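Local structure of 4-hydroxybutyrate CoA-transferase (Porphyromonas gingivalis, 3EH7) at residues 318-321 with 322-326; 363-366 with 367-370. The protein probably transfers coenzyme A between acyl-CoA thioesters and carboxylates such as acetate or 4-hydroxybutyrate. All coordinates share one frame; numbering follows the deposited sequence.

Contact 1 of 2, residues 318-321 with 322-326; sequences EIDL and MGQVV
Glu318 and Val326 face each other as an antiparallel hydrogen-bonded pair. Val326 N reaches Glu318 O at 2.9 Å, and the return bond from Glu318 N to Val326 O is longer, 3.3 Å. Next comes the non-hydrogen-bonded pair Ile319 with Val325, and Asp320 N then bonds to Gln324 O at 3.1 Å. Here the chain reverses in a type I turn from Asp320 to Gly323, closed by Gly323 N on Asp320 O.

Asp320 also braces the turn through its side chain. With its CG between the backbone N and the carbonyl carbon (chi1 75°), the carboxylate stands over the turn. OD1 accepts Met322 N at 3.0 Å and Gln324 N at 2.9 Å, the two donors arriving from opposite faces of the carboxylate plane; a weak bond from Gly323 N joins them. OD2 takes Gln324 NE2 on its syn side at 2.9 Å, nearly in the amide plane, although carboxylate and amide are turned 37° apart. The same NE2 bonds to Ala380 O, and OE1 to Val382 N, both of the second subunit, so a buried amide spans the interface.

On the face of Ile319 and Val325, CD1 of the isoleucine meets CG2 of the valine at 3.9 Å. On the other face Glu318 lies alongside Val326, its OE2 bound to Ala377 N.

Gly323 has positive phi (103°) and, with Gln324, sits across from Asp320. This is the hairpin of a type I turn with a G1 bulge, reinforced by an Asx turn from Asp320 OD1 to Met322 N.

Contact 2 of 2, residues 363-366 with 367-370; sequences TAKN and GTAS
Between Ala364 and Thr368 the backbone runs through three consecutive residues with positive phi: Lys365, Asn366 and Gly367. The last two are the central residues of a type I' turn, which Thr368 N closes on Lys365 O at 3.1 Å, coming from above the carbonyl plane. Just behind the turn is a classic beta bulge, with Thr368 and Ala369 both opposite Ala364.

The two short strands are tied by Ala364 N to Ala369 O at 2.7 Å and Ala369 N to Ala364 O at 3.0 Å. Ala364 O also receives a weak bond from Gly367 N. The methyl groups of Ala364 and Ala369 share one face, 4.4 Å from CB to CB.

Over Ala369 lies the end of Lys365. Bends at chi3 (-53°) and chi4 (-80°) fold its chain back, bringing NZ to 3.4 Å from Ala369 CB; the residue also touches a crystal neighbour, so its pose may owe something to the lattice. Thr368 presents OG1 to Lys365 O, but their modelled separation is too short to be trusted in detail.

Thr363, on the opposite face, sets CB 3.3 Å from Ala369 O. Thr363 OG1 lies 2.8 Å from water 1, hydrogen-bonded to it. Gly367 N gives the same water a weak bond, so strand and turn are bridged through solvent. Thr363 O accepts a bond from Arg371 NE, and Ser370 OG bonds to Ile372 O.

The chemistry is mostly that of the backbone, helped by a bridging water and the alanine methyls: a surface hairpin tied chiefly by its own backbone bonds, with little apolar contact across it.

Overall arrangement
Contacts 1 and 2 are two hairpins in series along the chain, with helix 341-350 and strand 355-359 between them, both within the C-terminal family region. Their centres are 16 Å apart and their nearest atoms about 5 Å apart, without touching. The chain leaving contact 2 connects them: beyond Ser370 it forms strand 372-373, which runs parallel to strand 318-320, with Ile319 bonded through its backbone to Arg371 and Val373. Arg371 also gives NE to Thr363 O, and so has bonds to both hairpins. Contact 1 is largely buried and meets the second subunit through Gln324 and Met322, whereas contact 2 lies on the surface and touches no other chain of the assembly. Nothing in either places it at an active site.

Contact 1 of 2, residues 318-321 with 322-326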
# COMPACT_ATOMS: atom_id res chain seq x y z
N GLU A 318 2.95 -10.53 -14.77
CA GLU A 318 1.88 -10.03 -15.65
C GLU A 318 1.21 -8.81 -15.05
O GLU A 318 1.29 -8.56 -13.83
CB GLU A 318 0.85 -11.13 -15.96
CG GLU A 318 0.07 -11.61 -14.76
CD GLU A 318 -0.91 -12.76 -15.03
OE1 GLU A 318 -1.14 -13.16 -16.20
OE2 GLU A 318 -1.46 -13.27 -14.03
N ILE A 319 0.58 -8.04 -15.93
CA ILE A 319 -0.23 -6.89 -15.57
C ILE A 319 -1.51 -6.93 -16.39
O ILE A 319 -1.50 -7.23 -17.60
CB ILE A 319 0.53 -5.56 -15.74
CG1 ILE A 319 -0.40 -4.38 -15.44
CG2 ILE A 319 1.03 -5.37 -17.13
CD1 ILE A 319 0.30 -3.11 -15.15
N ASP A 320 -2.64 -6.72 -15.71
CA ASP A 320 -3.91 -6.78 -16.40
C ASP A 320 -4.26 -5.41 -16.94
O ASP A 320 -3.58 -4.42 -16.68
CB ASP A 320 -5.02 -7.44 -15.59
CG ASP A 320 -5.59 -6.58 -14.47
OD1 ASP A 320 -5.25 -5.39 -14.35
OD2 ASP A 320 -6.39 -7.14 -13.70
N LEU A 321 -5.32 -5.35 -17.72
CA LEU A 321 -5.71 -4.11 -18.41
C LEU A 321 -6.15 -2.98 -17.47
O LEU A 321 -6.30 -1.84 -17.92
CB LEU A 321 -6.79 -4.40 -19.45
CG LEU A 321 -6.29 -5.15 -20.69
CD1 LEU A 321 -7.41 -5.44 -21.66
CD2 LEU A 321 -5.15 -4.40 -21.38
N MSE A 322 -6.39 -3.29 -16.19
CA MSE A 322 -6.75 -2.28 -15.19
C MSE A 322 -5.52 -1.72 -14.52
O MSE A 322 -5.58 -0.68 -13.87
CB MSE A 322 -7.69 -2.87 -14.12
CG MSE A 322 -9.00 -3.35 -14.68
SE MSE A 322 -10.21 -3.84 -13.27
CE MSE A 322 -9.07 -5.09 -12.29
N GLY A 323 -4.41 -2.43 -14.67
CA GLY A 323 -3.17 -2.07 -14.03
C GLY A 323 -2.81 -2.92 -12.81
O GLY A 323 -1.87 -2.57 -12.13
N GLN A 324 -3.53 -4.01 -12.50
CA GLN A 324 -3.10 -4.84 -11.35
C GLN A 324 -1.81 -5.57 -11.73
O GLN A 324 -1.74 -6.11 -12.82
CB GLN A 324 -4.13 -5.89 -10.93
CG GLN A 324 -5.57 -5.42 -10.87
CD GLN A 324 -6.44 -6.37 -10.12
OE1 GLN A 324 -6.53 -6.30 -8.87
NE2 GLN A 324 -7.15 -7.25 -10.86
N VAL A 325 -0.85 -5.64 -10.81
CA VAL A 325 0.47 -6.19 -11.04
C VAL A 325 0.63 -7.45 -10.24
O VAL A 325 0.37 -7.46 -9.02
CB VAL A 325 1.55 -5.19 -10.60
CG1 VAL A 325 2.98 -5.85 -10.54
CG2 VAL A 325 1.53 -3.95 -11.52
N VAL A 326 0.99 -8.53 -10.92
CA VAL A 326 1.29 -9.79 -10.28
C VAL A 326 2.79 -10.05 -10.45
O VAL A 326 3.31 -10.11 -11.56
CB VAL A 326 0.51 -10.93 -10.93
CG1 VAL A 326 0.91 -12.27 -10.37
CG2 VAL A 326 -1.00 -10.66 -10.77

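Contact 2 of 2, residues 363-366 with 367-370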
# COMPACT_ATOMS: atom_id res chain seq x y z
N THR A 363 6.08 -10.09 -23.71
CA THR A 363 5.65 -11.48 -23.88
C THR A 363 6.40 -12.41 -22.93
O THR A 363 7.37 -12.02 -22.28
CB THR A 363 5.87 -12.01 -25.34
OG1 THR A 363 7.27 -12.12 -25.60
CG2 THR A 363 5.21 -11.09 -26.40
N ALA A 364 5.91 -13.63 -22.86
CA ALA A 364 6.55 -14.66 -22.06
C ALA A 364 6.37 -16.02 -22.75
O ALA A 364 5.61 -16.16 -23.72
CB ALA A 364 5.95 -14.69 -20.67
N LYS A 365 7.09 -17.01 -22.24
CA LYS A 365 6.96 -18.40 -22.67
C LYS A 365 7.23 -18.45 -24.16
O LYS A 365 6.42 -18.94 -24.96
CB LYS A 365 5.59 -18.99 -22.30
CG LYS A 365 5.35 -19.07 -20.78
CD LYS A 365 4.34 -20.16 -20.37
CE LYS A 365 2.99 -20.08 -21.11
NZ LYS A 365 2.03 -19.04 -20.56
N ASN A 366 8.38 -17.87 -24.52
CA ASN A 366 8.91 -17.94 -25.84
C ASN A 366 8.01 -17.25 -26.85
O ASN A 366 7.90 -17.68 -28.01
CB ASN A 366 9.17 -19.41 -26.22
CG ASN A 366 10.30 -19.56 -27.18
OD1 ASN A 366 10.27 -20.39 -28.09
ND2 ASN A 366 11.32 -18.73 -27.00
N GLY A 367 7.35 -16.17 -26.39
CA GLY A 367 6.50 -15.36 -27.25
C GLY A 367 5.11 -15.90 -27.45
O GLY A 367 4.32 -15.32 -28.21
N THR A 368 4.79 -17.01 -26.77
CA THR A 368 3.46 -17.65 -26.89
C THR A 368 2.43 -17.06 -25.91
O THR A 368 1.25 -17.36 -26.02
CB THR A 368 3.55 -19.16 -26.59
OG1 THR A 368 4.07 -19.37 -25.27
CG2 THR A 368 4.45 -19.86 -27.60
N ALA A 369 2.89 -16.25 -24.96
CA ALA A 369 2.04 -15.66 -23.90
C ALA A 369 2.31 -14.15 -23.79
O ALA A 369 3.44 -13.72 -23.99
CB ALA A 369 2.34 -16.33 -22.55
N SER A 370 1.28 -13.39 -23.43
CA SER A 370 1.39 -11.95 -23.19
C SER A 370 1.56 -11.65 -21.70
O SER A 370 0.87 -12.23 -20.88
CB SER A 370 0.11 -11.29 -23.68
OG SER A 370 0.17 -9.90 -23.55
O HOH W 1 8.41 -14.46 -24.65